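Local coordinates for phosphate-binding protein (Homo sapiens, PDB 2V3Q) that binds inorganic phosphate as a secreted member of the PstS family of phosphate-binding proteins and associates with the paraoxonase PON1, at residues S92-F97 with T209-D214; V137-E142 with T170-Y175. One frame throughout, in Å; residues are numbered along the deposited sequence. Where two conformers were deposited one is given.

Contact 1 of 2, residues S92-F97 with T209-D214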
ATOM      1  N   SER A  92       1.572   7.085  -3.124  1.00  7.02           N
ATOM      2  CA  SER A  92       2.117   6.801  -4.453  1.00  7.86           C
ATOM      3  C   SER A  92       2.895   5.498  -4.386  1.00  8.43           C
ATOM      4  O   SER A  92       3.094   4.915  -3.279  1.00  7.89           O
ATOM      5  CB  SER A  92       3.028   7.896  -4.922  1.00  8.20           C
ATOM      6  OG  SER A  92       4.000   8.116  -3.952  1.00 10.72           O
ATOM      7  N   VAL A  93       3.332   5.035  -5.563  1.00  5.69           N
ATOM      8  CA  VAL A  93       4.349   3.956  -5.571  1.00  7.56           C
ATOM      9  C   VAL A  93       5.556   4.607  -6.291  1.00  8.56           C
ATOM     10  O   VAL A  93       5.442   5.005  -7.489  1.00  7.07           O
ATOM     11  CB  VAL A  93       3.948   2.715  -6.386  1.00  7.27           C
ATOM     12  CG1 VAL A  93       5.217   1.689  -6.480  1.00  6.43           C
ATOM     13  CG2 VAL A  93       2.677   2.052  -5.690  1.00  8.98           C
ATOM     14  N   ALA A  94       6.655   4.761  -5.540  1.00  5.97           N
ATOM     15  CA  ALA A  94       7.849   5.478  -6.048  1.00  6.27           C
ATOM     16  C   ALA A  94       8.774   4.575  -6.839  1.00  5.66           C
ATOM     17  O   ALA A  94       8.792   3.351  -6.578  1.00  5.18           O
ATOM     18  CB  ALA A  94       8.603   6.160  -4.888  1.00  5.04           C
ATOM     19  N   ILE A  95       9.554   5.173  -7.748  1.00  6.29           N
ATOM     20  CA  ILE A  95      10.483   4.389  -8.601  1.00  6.85           C
ATOM     21  C   ILE A  95      11.917   4.932  -8.466  1.00  7.14           C
ATOM     22  O   ILE A  95      12.393   5.736  -9.314  1.00  6.90           O
ATOM     23  CB  ILE A  95      10.054   4.460 -10.133  1.00  7.20           C
ATOM     24  CG1 ILE A  95       8.548   4.108 -10.364  1.00 10.00           C
ATOM     25  CG2 ILE A  95      11.055   3.535 -11.020  1.00  6.65           C
ATOM     26  CD1 ILE A  95       8.170   2.716  -9.898  1.00  7.09           C
ATOM     27  N   PRO A  96      12.605   4.595  -7.355  1.00  6.54           N
ATOM     28  CA  PRO A  96      13.952   5.118  -7.180  1.00  5.97           C
ATOM     29  C   PRO A  96      14.932   4.246  -7.932  1.00  7.04           C
ATOM     30  O   PRO A  96      14.608   3.079  -8.297  1.00  6.44           O
ATOM     31  CB  PRO A  96      14.178   4.991  -5.660  1.00  6.68           C
ATOM     32  CG  PRO A  96      13.436   3.694  -5.300  1.00  7.90           C
ATOM     33  CD  PRO A  96      12.119   3.853  -6.151  1.00  6.24           C
ATOM     34  N   PHE A  97      16.116   4.768  -8.182  1.00  4.32           N
ATOM     35  CA  PHE A  97      17.100   4.027  -8.954  1.00  4.91           C
ATOM     36  C   PHE A  97      18.491   4.510  -8.582  1.00  6.65           C
ATOM     37  O   PHE A  97      18.642   5.626  -8.000  1.00  5.63           O
ATOM     38  CB  PHE A  97      16.838   4.248 -10.492  1.00  6.68           C
ATOM     39  CG  PHE A  97      16.905   5.706 -10.881  1.00  6.32           C
ATOM     40  CD1 PHE A  97      18.118   6.252 -11.227  1.00  7.36           C
ATOM     41  CD2 PHE A  97      15.745   6.530 -10.833  1.00  7.00           C
ATOM     42  CE1 PHE A  97      18.248   7.623 -11.539  1.00  8.29           C
ATOM     43  CE2 PHE A  97      15.799   7.877 -11.183  1.00  5.78           C
ATOM     44  CZ  PHE A  97      17.054   8.458 -11.516  1.00  5.32           C
ATOM     45  N   THR A 209      13.846   0.117  -8.820  1.00  7.13           N
ATOM     46  CA  THR A 209      12.816  -0.692  -8.133  1.00  6.94           C
ATOM     47  C   THR A 209      11.502   0.076  -8.021  1.00  6.70           C
ATOM     48  O   THR A 209      11.352   1.211  -8.568  1.00  6.88           O
ATOM     49  CB  THR A 209      13.302  -1.205  -6.772  1.00  7.68           C
ATOM     50  OG1 THR A 209      12.401  -2.208  -6.266  1.00  8.04           O
ATOM     51  CG2 THR A 209      13.381   0.015  -5.738  1.00  9.35           C
ATOM     52  N   TYR A 210      10.539  -0.523  -7.299  1.00  6.54           N
ATOM     53  CA  TYR A 210       9.234   0.113  -6.985  1.00  7.30           C
ATOM     54  C   TYR A 210       9.108  -0.027  -5.482  1.00  6.72           C
ATOM     55  O   TYR A 210       9.479  -1.076  -4.921  1.00  6.55           O
ATOM     56  CB  TYR A 210       8.075  -0.626  -7.742  1.00  6.21           C
ATOM     57  CG  TYR A 210       7.942  -2.098  -7.399  1.00  6.48           C
ATOM     58  CD1 TYR A 210       7.052  -2.525  -6.365  1.00  8.02           C
ATOM     59  CD2 TYR A 210       8.727  -3.076  -8.069  1.00  5.30           C
ATOM     60  CE1 TYR A 210       6.928  -3.877  -6.046  1.00  8.51           C
ATOM     61  CE2 TYR A 210       8.575  -4.452  -7.737  1.00  5.66           C
ATOM     62  CZ  TYR A 210       7.737  -4.799  -6.683  1.00  6.63           C
ATOM     63  OH  TYR A 210       7.691  -6.103  -6.334  1.00  6.05           O
ATOM     64  N   ILE A 211       8.641   1.012  -4.795  1.00  7.96           N
ATOM     65  CA  ILE A 211       8.688   0.996  -3.324  1.00  7.19           C
ATOM     66  C   ILE A 211       7.794   2.071  -2.712  1.00  7.33           C
ATOM     67  O   ILE A 211       7.485   3.126  -3.351  1.00  6.07           O
ATOM     68  CB  ILE A 211      10.155   1.272  -2.842  1.00  8.38           C
ATOM     69  CG1 ILE A 211      10.351   0.690  -1.424  1.00 11.34           C
ATOM     70  CG2 ILE A 211      10.574   2.745  -3.053  1.00  6.07           C
ATOM     71  CD1 ILE A 211      11.821   0.517  -1.046  1.00  9.87           C
ATOM     72  N   SER A 212       7.406   1.836  -1.471  1.00  5.48           N
ATOM     73  CA  SER A 212       6.871   2.926  -0.621  1.00  7.77           C
ATOM     74  C   SER A 212       7.603   4.268  -0.738  1.00  7.06           C
ATOM     75  O   SER A 212       8.825   4.335  -0.656  1.00  7.66           O
ATOM     76  CB  SER A 212       6.921   2.454   0.860  1.00  5.48           C
ATOM     77  OG  SER A 212       6.473   3.511   1.710  1.00  7.38           O
ATOM     78  N   PRO A 213       6.859   5.374  -0.934  1.00  7.99           N
ATOM     79  CA  PRO A 213       7.568   6.640  -1.033  1.00  7.57           C
ATOM     80  C   PRO A 213       8.223   7.029   0.288  1.00  6.93           C
ATOM     81  O   PRO A 213       9.202   7.833   0.343  1.00  8.97           O
ATOM     82  CB  PRO A 213       6.467   7.641  -1.544  1.00  8.69           C
ATOM     83  CG  PRO A 213       5.128   7.044  -0.900  1.00  8.38           C
ATOM     84  CD  PRO A 213       5.355   5.486  -0.953  1.00  7.76           C
ATOM     85  N   ASP A 214       7.744   6.480   1.397  1.00  7.87           N
ATOM     86  CA  ASP A 214       8.420   6.717   2.695  1.00  7.02           C
ATOM     87  C   ASP A 214       9.803   6.063   2.828  1.00  9.90           C
ATOM     88  O   ASP A 214      10.529   6.342   3.818  1.00  8.46           O
ATOM     89  CB  ASP A 214       7.525   6.216   3.828  1.00  8.04           C
ATOM     90  CG  ASP A 214       7.696   6.997   5.156  1.00  8.75           C
ATOM     91  OD1 ASP A 214       7.108   6.506   6.136  1.00  8.12           O
ATOM     92  OD2 ASP A 214       8.408   8.015   5.189  1.00  8.81           O
TER
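Ala94 N donates to Ile211 O at 2.9 Å, and Ile211 N returns a bond of the same length to Ala94 O. Both donors lie in the plane of the carbonyl they address, and the two N-H groups reach their acceptors at 148° and 142°. This reciprocal pair is a single antiparallel hydrogen-bonded bridge, not a continuous sheet. Flanking it, Thr209 N binds Pro96 O at 3.1 Å, almost head-on to the carbonyl. Two CA-H...O contacts fill the ground between: Tyr210 CA lies 3.3 Å from Ala94 O, and Ile95 CA makes a similar approach to Thr209 O, an oxygen buried without a hydrogen-bond partner.

In the periplasmic-binding-protein fold of the PstS family, this bridge ties the chain leaving strand 83-92 to the connection between strand 207-208 and helix 213-216. Ser212 is the N-cap of that helix, its OG accepting a weak capping bond from Asp214 N, while the same hydroxyl is hydrogen-bonded to Leu9 O.

Side chains seal the bridge on its flanks. The pyrrolidine of Pro96 meets the methyl branch of Ile211 at about a right angle, CD to CG2 3.6 Å, while its CG also touches Thr209 CG2. With CG1 anti to the backbone N (chi1 -156°), that Ile211 methyl sits between the backbone N and the carbonyl carbon, turned to Pro96. Beside the bridge, Val93 CG1 packs alongside Tyr210 CB at 3.9 Å, and Ile95 CD1 reaches the same CB from another angle. Pro213 lies against Ser92, its CD 3.3 Å from Ser92 O and its CG close to the hydroxyl, which is hydrogen-bonded to Pro247 O. The phenol of Tyr210 leads away to Thr147 and stacks on Phe150.

Contact 2 of 2, residues V137-E142 with T170-Y175. With PO4 (phosphate ion), chain D.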
ATOM      1  N   VAL A 137      16.619  -4.819 -12.406  1.00  6.87           N
ATOM      2  CA  VAL A 137      15.386  -4.590 -11.653  1.00  6.65           C
ATOM      3  C   VAL A 137      15.522  -5.270 -10.270  1.00  6.09           C
ATOM      4  O   VAL A 137      15.839  -6.479 -10.196  1.00  7.15           O
ATOM      5  CB  VAL A 137      14.195  -5.240 -12.405  1.00  6.47           C
ATOM      6  CG1 VAL A 137      12.901  -5.277 -11.467  1.00  8.35           C
ATOM      7  CG2 VAL A 137      13.859  -4.295 -13.627  1.00  7.20           C
ATOM      8  N   VAL A 138      15.202  -4.545  -9.197  1.00  5.57           N
ATOM      9  CA  VAL A 138      15.046  -5.156  -7.907  1.00  8.10           C
ATOM     10  C   VAL A 138      13.533  -5.333  -7.606  1.00  7.62           C
ATOM     11  O   VAL A 138      12.734  -4.408  -7.828  1.00  8.51           O
ATOM     12  CB  VAL A 138      15.661  -4.218  -6.796  1.00  8.79           C
ATOM     13  CG1 VAL A 138      15.484  -4.861  -5.386  1.00  6.94           C
ATOM     14  CG2 VAL A 138      17.168  -4.076  -7.070  1.00  8.84           C
ATOM     15  N   TYR A 139      13.111  -6.495  -7.040  1.00  6.66           N
ATOM     16  CA  TYR A 139      11.676  -6.655  -6.771  1.00  6.63           C
ATOM     17  C   TYR A 139      11.469  -7.391  -5.466  1.00  6.59           C
ATOM     18  O   TYR A 139      12.453  -7.856  -4.841  1.00  7.96           O
ATOM     19  CB  TYR A 139      11.015  -7.446  -7.931  1.00  6.76           C
ATOM     20  CG  TYR A 139      11.585  -8.852  -8.054  1.00  8.94           C
ATOM     21  CD1 TYR A 139      10.940  -9.966  -7.402  1.00  4.57           C
ATOM     22  CD2 TYR A 139      12.757  -9.092  -8.844  1.00  5.99           C
ATOM     23  CE1 TYR A 139      11.494 -11.286  -7.501  1.00  5.53           C
ATOM     24  CE2 TYR A 139      13.290 -10.431  -8.943  1.00  5.91           C
ATOM     25  CZ  TYR A 139      12.674 -11.510  -8.307  1.00  5.55           C
ATOM     26  OH  TYR A 139      13.238 -12.807  -8.473  1.00  7.38           O
ATOM     27  N   ARG A 140      10.230  -7.362  -4.942  1.00  6.02           N
ATOM     28  CA  ARG A 140       9.951  -8.038  -3.631  1.00  5.60           C
ATOM     29  C   ARG A 140       9.838  -9.536  -3.809  1.00  5.50           C
ATOM     30  O   ARG A 140       9.053  -9.980  -4.617  1.00  8.25           O
ATOM     31  CB  ARG A 140       8.645  -7.489  -3.047  1.00  5.89           C
ATOM     32  CG  ARG A 140       8.881  -5.970  -2.505  1.00  8.44           C
ATOM     33  CD  ARG A 140       9.627  -5.963  -1.149  1.00  8.69           C
ATOM     34  NE  ARG A 140       8.795  -6.533  -0.087  1.00  6.78           N
ATOM     35  CZ  ARG A 140       7.827  -5.860   0.515  1.00  9.59           C
ATOM     36  NH1 ARG A 140       7.551  -4.565   0.177  1.00  7.16           N
ATOM     37  NH2 ARG A 140       7.114  -6.499   1.430  1.00  6.94           N
ATOM     38  N   ALA A 141      10.575 -10.317  -3.014  1.00  6.03           N
ATOM     39  CA  ALA A 141      10.569 -11.791  -3.116  1.00  7.88           C
ATOM     40  C   ALA A 141       9.233 -12.338  -2.632  1.00  8.52           C
ATOM     41  O   ALA A 141       8.729 -13.331  -3.154  1.00  9.56           O
ATOM     42  CB  ALA A 141      11.713 -12.346  -2.142  1.00  7.55           C
ATOM     43  N   GLU A 142       8.700 -11.706  -1.595  1.00  7.91           N
ATOM     44  CA  GLU A 142       7.584 -12.295  -0.838  1.00  9.26           C
ATOM     45  C   GLU A 142       6.216 -11.607  -1.211  1.00  8.11           C
ATOM     46  O   GLU A 142       6.213 -10.630  -1.990  1.00  7.93           O
ATOM     47  CB  GLU A 142       7.929 -12.216   0.676  1.00  7.35           C
ATOM     48  CG  GLU A 142       7.524 -10.854   1.349  1.00 10.81           C
ATOM     49  CD  GLU A 142       8.516  -9.701   1.125  1.00 11.76           C
ATOM     50  OE1 GLU A 142       9.219  -9.708   0.082  1.00 14.06           O
ATOM     51  OE2 GLU A 142       8.596  -8.748   1.973  1.00  9.80           O
ATOM     52  N   THR A 170       2.925 -11.342  -5.661  1.00  8.02           N
ATOM     53  CA  THR A 170       4.247 -11.910  -5.899  0.50  6.43           C
ATOM     54  C   THR A 170       4.791 -11.477  -7.287  1.00  7.95           C
ATOM     55  O   THR A 170       4.311 -11.955  -8.329  1.00  8.49           O
ATOM     56  CB  THR A 170       4.217 -13.407  -5.685  0.50  5.73           C
ATOM     57  OG1 THR A 170       3.151 -13.989  -6.405  0.50  2.32           O
ATOM     58  CG2 THR A 170       4.062 -13.709  -4.166  0.50  2.00           C
ATOM     59  N   PHE A 171       5.761 -10.581  -7.288  1.00  7.94           N
ATOM     60  CA  PHE A 171       6.157  -9.912  -8.559  1.00  5.88           C
ATOM     61  C   PHE A 171       6.655 -10.973  -9.588  1.00  6.47           C
ATOM     62  O   PHE A 171       6.404 -10.865 -10.797  1.00  6.00           O
ATOM     63  CB  PHE A 171       7.184  -8.816  -8.311  1.00  7.03           C
ATOM     64  CG  PHE A 171       7.546  -8.091  -9.569  1.00  5.94           C
ATOM     65  CD1 PHE A 171       8.671  -8.480 -10.361  1.00  5.09           C
ATOM     66  CD2 PHE A 171       6.642  -7.162 -10.086  1.00  8.01           C
ATOM     67  CE1 PHE A 171       8.979  -7.847 -11.563  1.00  6.90           C
ATOM     68  CE2 PHE A 171       6.943  -6.492 -11.339  1.00  9.91           C
ATOM     69  CZ  PHE A 171       8.062  -6.826 -12.085  1.00  7.85           C
ATOM     70  N   ALA A 172       7.352 -11.995  -9.100  1.00  4.79           N
ATOM     71  CA  ALA A 172       7.869 -13.030  -9.992  1.00  4.76           C
ATOM     72  C   ALA A 172       6.791 -13.740 -10.755  1.00  4.17           C
ATOM     73  O   ALA A 172       7.090 -14.430 -11.715  1.00  6.82           O
ATOM     74  CB  ALA A 172       8.807 -14.054  -9.231  1.00  6.21           C
ATOM     75  N   ASN A 173       5.524 -13.661 -10.275  1.00  6.25           N
ATOM     76  CA  ASN A 173       4.424 -14.306 -10.984  1.00  6.60           C
ATOM     77  C   ASN A 173       3.642 -13.394 -11.885  1.00  7.00           C
ATOM     78  O   ASN A 173       2.650 -13.835 -12.445  1.00  8.11           O
ATOM     79  CB  ASN A 173       3.470 -15.012 -10.012  1.00  7.10           C
ATOM     80  CG  ASN A 173       4.186 -16.130  -9.241  1.00 10.02           C
ATOM     81  OD1 ASN A 173       5.002 -16.873  -9.785  1.00  9.91           O
ATOM     82  ND2 ASN A 173       3.857 -16.245  -7.998  1.00 14.36           N
ATOM     83  N   SER A 174       3.983 -12.097 -11.935  1.00  6.71           N
ATOM     84  CA  SER A 174       3.052 -11.138 -12.599  1.00  6.13           C
ATOM     85  C   SER A 174       3.126 -11.227 -14.111  1.00  6.96           C
ATOM     86  O   SER A 174       2.104 -11.405 -14.807  1.00  7.22           O
ATOM     87  CB  SER A 174       3.383  -9.693 -12.135  1.00  6.38           C
ATOM     88  OG  SER A 174       2.528  -8.770 -12.840  1.00  5.75           O
ATOM     89  N   TYR A 175       4.311 -11.011 -14.680  1.00  5.91           N
ATOM     90  CA  TYR A 175       4.379 -10.946 -16.179  1.00  4.86           C
ATOM     91  C   TYR A 175       4.134 -12.338 -16.817  1.00  8.86           C
ATOM     92  O   TYR A 175       4.666 -13.358 -16.327  1.00  8.12           O
ATOM     93  CB  TYR A 175       5.763 -10.457 -16.543  1.00  6.55           C
ATOM     94  CG  TYR A 175       5.933 -10.086 -17.981  1.00  6.96           C
ATOM     95  CD1 TYR A 175       6.937 -10.689 -18.760  1.00  6.13           C
ATOM     96  CD2 TYR A 175       5.169  -9.006 -18.530  1.00  5.61           C
ATOM     97  CE1 TYR A 175       7.147 -10.247 -20.119  1.00  8.83           C
ATOM     98  CE2 TYR A 175       5.393  -8.556 -19.875  1.00  7.64           C
ATOM     99  CZ  TYR A 175       6.389  -9.170 -20.615  1.00  9.89           C
ATOM    100  OH  TYR A 175       6.560  -8.713 -21.898  1.00  4.97           O
TER
HETATM  101  P   PO4 D1379       4.184  -4.542   1.892  1.00  5.76           P
HETATM  102  O1  PO4 D1379       5.362  -4.821   2.839  1.00  5.98           O
HETATM  103  O2  PO4 D1379       4.733  -4.341   0.499  1.00  4.13           O
HETATM  104  O3  PO4 D1379       3.096  -5.611   1.819  1.00  7.28           O
HETATM  105  O4  PO4 D1379       3.538  -3.165   2.349  1.00  5.95           O
HETATM  106  O   HOH W   1       6.268  -9.475  -4.673  1.00  5.47           O
HETATM  107  O   HOH W   2       8.301 -12.118  -6.397  1.00  8.58           O
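Tyr139 and Phe171 supply most of the apolar contact, their side chains crossing at about a right angle. Tyr139 CB rests 3.5 Å from Phe171 CD1, and the ring carbon CG of the tyrosine comes almost as near to that same atom. The ring planes are inclined at 37° with centroids 5.8 Å apart, an oblique meeting. With CG anti to the backbone N (chi1 -177°), the phenylalanine ring extends toward the strand, bringing CD1 to Tyr139 CB. Ala172 CB adds a lighter touch on Tyr139 CE1.

Water carries the polar link. Arg140 O accepts from two waters, and these in turn accept from successive amides, Phe171 N at 2.9 Å from water 1 and Ala172 N from water 2. The first turn of the 3-10 segment 171-173 is thereby joined to the end of strand 136-140, the central strand of a three-stranded parallel sheet in this PstS-type binding protein. Within that turn, Asn173 N donates to Thr170 O at 2.9 Å.

Charged groups gather at the strand end. Bends at chi2 and chi3 fold Arg140 back so that its NE and NH2 grip Glu142 side-on, both reaching OE2 from one face of the carboxylate; NH2 to OE2 is 2.7 Å. Gly190 N also binds OE2. Phosphate O1 meets the guanidinium at its edge, near the plane, and NH2 donates to it at 2.8 Å and 165°; the bond from NH1 to phosphate O2 is weak. Glu142 and the phosphate together would hold the arginine plane in this rotation, and the carboxylate probably tempers its charge. Ser32, Thr8, Leu9, Ser144, Gly145 and Thr146 complete the phosphate site.

Contact 2 is nested along the chain inside the loop closed by contact 1: 92-97 comes first, then 137-142 and 170-175, and finally 209-214. Their centres lie 14 Å apart within one PBP superfamily range, and the two touch directly. Strand 136-140 runs beside strand 207-208 in the parallel sheet, and segment 209-214 continues from the latter. Thr209 OG1 probably bonds to Val138 O, while Tyr210 OH packs on Phe171 CB. Helices 145-157 and 190-199 border both contacts. The buried bridge of contact 1 is thus connected to contact 2 through a probable bond between Tyr210 OH and the backbone N of Arg140, whose guanidinium binds the phosphate.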